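PDB 3NQP: SusD superfamily protein from Bacteroides fragilis NCTC 9343, which probably binds glycans at the outer membrane, as other SusD-family proteins do, for uptake by the cell. Local coordinates for residues L245-D250 and R381-Y386. Residues are numbered along the deposited sequence; the frame is centred on the assembly and turned at random.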
ATOM      1  N   LEU A 245      -3.264 -17.033  11.294  1.00 15.54           N
ATOM      2  CA  LEU A 245      -2.285 -15.989  11.094  1.00 14.78           C
ATOM      3  C   LEU A 245      -1.590 -15.612  12.412  1.00 15.31           C
ATOM      4  O   LEU A 245      -2.222 -15.614  13.495  1.00 14.30           O
ATOM      5  CB  LEU A 245      -2.958 -14.745  10.469  1.00 13.89           C
ATOM      6  CG  LEU A 245      -3.461 -14.933   9.043  1.00 13.33           C
ATOM      7  CD1 LEU A 245      -4.642 -13.986   8.682  1.00 13.61           C
ATOM      8  CD2 LEU A 245      -2.264 -14.815   8.019  1.00 13.21           C
ATOM      9  N   LYS A 246      -0.308 -15.232  12.322  1.00 15.38           N
ATOM     10  CA  LYS A 246       0.437 -14.781  13.497  1.00 17.68           C
ATOM     11  C   LYS A 246       1.456 -13.741  13.121  1.00 15.41           C
ATOM     12  O   LYS A 246       2.082 -13.879  12.106  1.00 19.40           O
ATOM     13  CB  LYS A 246       1.224 -15.954  14.124  1.00 22.08           C
ATOM     14  CG  LYS A 246       0.401 -17.195  14.455  1.00 33.08           C
ATOM     15  CD  LYS A 246       1.204 -18.218  15.318  1.00 49.01           C
ATOM     16  CE  LYS A 246       1.372 -19.563  14.613  1.00 53.08           C
ATOM     17  NZ  LYS A 246       0.046 -20.129  14.219  1.00 52.86           N
HETATM   18  N   MSE A 247       1.685 -12.763  13.993  1.00 10.06           N
HETATM   19  CA  MSE A 247       2.759 -11.776  13.805  1.00 12.95           C
HETATM   20  C   MSE A 247       4.096 -12.452  14.107  1.00 17.21           C
HETATM   21  O   MSE A 247       4.184 -13.214  15.056  1.00 15.93           O
HETATM   22  CB  MSE A 247       2.529 -10.612  14.747  1.00 15.69           C
HETATM   23  CG  MSE A 247       3.196  -9.340  14.350  1.00 16.33           C
HETATM   24 SE   MSE A 247       2.754  -7.840  15.379  0.75  9.14          SE
HETATM   25  CE  MSE A 247       2.628  -8.691  17.109  1.00 18.63           C
ATOM     26  N   LEU A 248       5.105 -12.224  13.269  1.00 14.85           N
ATOM     27  CA  LEU A 248       6.428 -12.773  13.502  1.00 16.64           C
ATOM     28  C   LEU A 248       7.125 -12.022  14.631  1.00 18.27           C
ATOM     29  O   LEU A 248       6.879 -10.822  14.873  1.00 16.17           O
ATOM     30  CB  LEU A 248       7.291 -12.755  12.233  1.00 16.30           C
ATOM     31  CG  LEU A 248       6.747 -13.353  10.939  1.00 15.53           C
ATOM     32  CD1 LEU A 248       7.883 -13.369   9.881  1.00 12.51           C
ATOM     33  CD2 LEU A 248       6.084 -14.763  11.136  1.00 14.18           C
ATOM     34  N   ASP A 249       8.000 -12.722  15.339  1.00 18.55           N
ATOM     35  CA  ASP A 249       8.802 -12.055  16.359  1.00 18.11           C
ATOM     36  C   ASP A 249       9.769 -11.026  15.784  1.00 18.26           C
ATOM     37  O   ASP A 249      10.040 -10.042  16.440  1.00 19.36           O
ATOM     38  CB  ASP A 249       9.646 -13.044  17.132  1.00 22.15           C
ATOM     39  CG  ASP A 249       8.842 -13.871  18.121  1.00 26.59           C
ATOM     40  OD1 ASP A 249       7.693 -13.521  18.499  1.00 32.94           O
ATOM     41  OD2 ASP A 249       9.400 -14.895  18.515  1.00 30.94           O
ATOM     42  N   ASP A 250      10.335 -11.285  14.606  1.00 16.35           N
ATOM     43  CA  ASP A 250      11.361 -10.396  14.014  1.00 16.62           C
ATOM     44  C   ASP A 250      10.771  -9.660  12.800  1.00 16.23           C
ATOM     45  O   ASP A 250      10.413 -10.268  11.823  1.00 15.78           O
ATOM     46  CB  ASP A 250      12.555 -11.236  13.607  1.00 18.93           C
ATOM     47  CG  ASP A 250      13.732 -10.413  13.078  1.00 27.46           C
ATOM     48  OD1 ASP A 250      13.541  -9.555  12.196  1.00 40.44           O
ATOM     49  OD2 ASP A 250      14.886 -10.692  13.477  1.00 48.75           O
ATOM     50  N   ARG A 381      -0.857  -7.710   5.559  1.00 11.40           N
ATOM     51  CA  ARG A 381      -0.271  -8.575   6.607  1.00  9.93           C
ATOM     52  C   ARG A 381      -0.874  -8.223   7.994  1.00 11.33           C
ATOM     53  O   ARG A 381      -1.604  -7.235   8.139  1.00 11.43           O
ATOM     54  CB  ARG A 381       1.245  -8.468   6.578  1.00 11.60           C
ATOM     55  CG  ARG A 381       1.788  -7.114   6.731  1.00  8.88           C
ATOM     56  CD  ARG A 381       3.314  -7.145   6.768  1.00  9.13           C
ATOM     57  NE  ARG A 381       3.866  -5.804   6.864  1.00 10.34           N
ATOM     58  CZ  ARG A 381       4.226  -5.172   7.993  1.00 12.15           C
ATOM     59  NH1 ARG A 381       4.120  -5.718   9.197  1.00 13.27           N
ATOM     60  NH2 ARG A 381       4.709  -3.952   7.909  1.00 10.84           N
ATOM     61  N   LEU A 382      -0.615  -9.039   8.996  1.00 10.19           N
ATOM     62  CA  LEU A 382      -1.420  -8.980  10.215  1.00  9.34           C
ATOM     63  C   LEU A 382      -1.377  -7.628  10.964  1.00 10.91           C
ATOM     64  O   LEU A 382      -2.419  -7.197  11.425  1.00 11.42           O
ATOM     65  CB  LEU A 382      -1.048 -10.151  11.154  1.00 10.46           C
ATOM     66  CG  LEU A 382      -2.086 -10.605  12.162  1.00 13.61           C
ATOM     67  CD1 LEU A 382      -3.347 -11.115  11.354  1.00 14.20           C
ATOM     68  CD2 LEU A 382      -1.446 -11.711  13.082  1.00 12.29           C
ATOM     69  N   PRO A 383      -0.198  -6.952  11.119  1.00 10.62           N
ATOM     70  CA  PRO A 383      -0.252  -5.667  11.821  1.00 10.95           C
ATOM     71  C   PRO A 383      -1.144  -4.600  11.142  1.00 11.28           C
ATOM     72  O   PRO A 383      -1.652  -3.682  11.825  1.00 10.72           O
ATOM     73  CB  PRO A 383       1.228  -5.189  11.860  1.00 13.93           C
ATOM     74  CG  PRO A 383       2.035  -6.468  11.783  1.00  9.65           C
ATOM     75  CD  PRO A 383       1.181  -7.338  10.814  1.00  9.95           C
ATOM     76  N   TRP A 384      -1.342  -4.711   9.837  1.00 11.07           N
ATOM     77  CA  TRP A 384      -2.331  -3.853   9.144  1.00 10.46           C
ATOM     78  C   TRP A 384      -3.725  -4.125   9.714  1.00 10.74           C
ATOM     79  O   TRP A 384      -4.514  -3.197   9.908  1.00  9.46           O
ATOM     80  CB  TRP A 384      -2.267  -4.035   7.614  1.00  9.04           C
ATOM     81  CG  TRP A 384      -3.305  -3.235   6.854  1.00 12.46           C
ATOM     82  CD1 TRP A 384      -3.164  -1.987   6.339  1.00 12.22           C
ATOM     83  CD2 TRP A 384      -4.607  -3.656   6.529  1.00 11.57           C
ATOM     84  NE1 TRP A 384      -4.318  -1.582   5.728  1.00 12.34           N
ATOM     85  CE2 TRP A 384      -5.232  -2.591   5.845  1.00  9.82           C
ATOM     86  CE3 TRP A 384      -5.339  -4.829   6.784  1.00 13.51           C
ATOM     87  CZ2 TRP A 384      -6.554  -2.664   5.394  1.00 12.33           C
ATOM     88  CZ3 TRP A 384      -6.612  -4.918   6.312  1.00 15.76           C
ATOM     89  CH2 TRP A 384      -7.217  -3.848   5.635  1.00 16.22           C
ATOM     90  N   VAL A 385      -4.031  -5.387   9.991  1.00 11.51           N
ATOM     91  CA  VAL A 385      -5.361  -5.761  10.479  1.00 10.85           C
ATOM     92  C   VAL A 385      -5.525  -5.127  11.871  1.00 12.92           C
ATOM     93  O   VAL A 385      -6.528  -4.448  12.165  1.00 10.68           O
ATOM     94  CB  VAL A 385      -5.637  -7.296  10.447  1.00 11.67           C
ATOM     95  CG1 VAL A 385      -6.982  -7.579  11.061  1.00  9.13           C
ATOM     96  CG2 VAL A 385      -5.522  -7.901   8.975  1.00  8.77           C
ATOM     97  N   TYR A 386      -4.497  -5.278  12.691  1.00  9.34           N
ATOM     98  CA  TYR A 386      -4.503  -4.640  13.987  1.00  9.61           C
ATOM     99  C   TYR A 386      -4.682  -3.112  13.972  1.00 11.57           C
ATOM    100  O   TYR A 386      -5.471  -2.595  14.752  1.00  8.98           O
ATOM    101  CB  TYR A 386      -3.200  -4.937  14.755  1.00 10.40           C
ATOM    102  CG  TYR A 386      -2.883  -6.370  15.129  1.00  7.25           C
ATOM    103  CD1 TYR A 386      -3.869  -7.289  15.460  1.00 16.51           C
ATOM    104  CD2 TYR A 386      -1.542  -6.751  15.323  1.00 14.07           C
ATOM    105  CE1 TYR A 386      -3.536  -8.590  15.849  1.00 16.98           C
ATOM    106  CE2 TYR A 386      -1.216  -8.034  15.697  1.00 14.85           C
ATOM    107  CZ  TYR A 386      -2.213  -8.935  15.989  1.00 16.70           C
ATOM    108  OH  TYR A 386      -1.868 -10.184  16.366  1.00 16.28           O
TER
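Leu382 and Met247 (a selenomethionine) carry most of this contact, with no hydrogen bond between the two segments. Leu382 sits in the first turn of helix 382-396 and turns both methyls to the extended chain of 245-247. With CG of Leu382 anti to its backbone N (chi1 -156°), the branch point faces these residues. Leu382 CD2 presses on the backbone between Lys246 and Met247, 3.4 Å from Met247 N. Leu382 CD1 instead meets Leu245, 3.8 Å from Leu245 CB. SusD-family proteins are largely helical, with a TPR-like scaffold, and here a loop between helices 228-241 and 251-255 packs on the start of a later helix. The side chain of Met247 runs toward Pro383 and Tyr386 in the first turn of that helix. Met247 SE touches Pro383 CG at 3.9 Å. Met247 SE also lies at the edge of the Tyr386 ring, close to the ring plane and 4.0 Å from Tyr386 CE2. This is a Met-aromatic contact of the edge type. A bend at chi3 (37°) brings Met247 CE beside the same ring carbon. Leu240 of helix 228-241 touches both Leu382 and Tyr386. Loop residues Asp263 and Glu264 link the two sides: backbone hydrogen bonds join Lys246 to Asp263 and Leu382 to Glu264. Arg412 of helix 399-414 packs against both Met247 and Pro383.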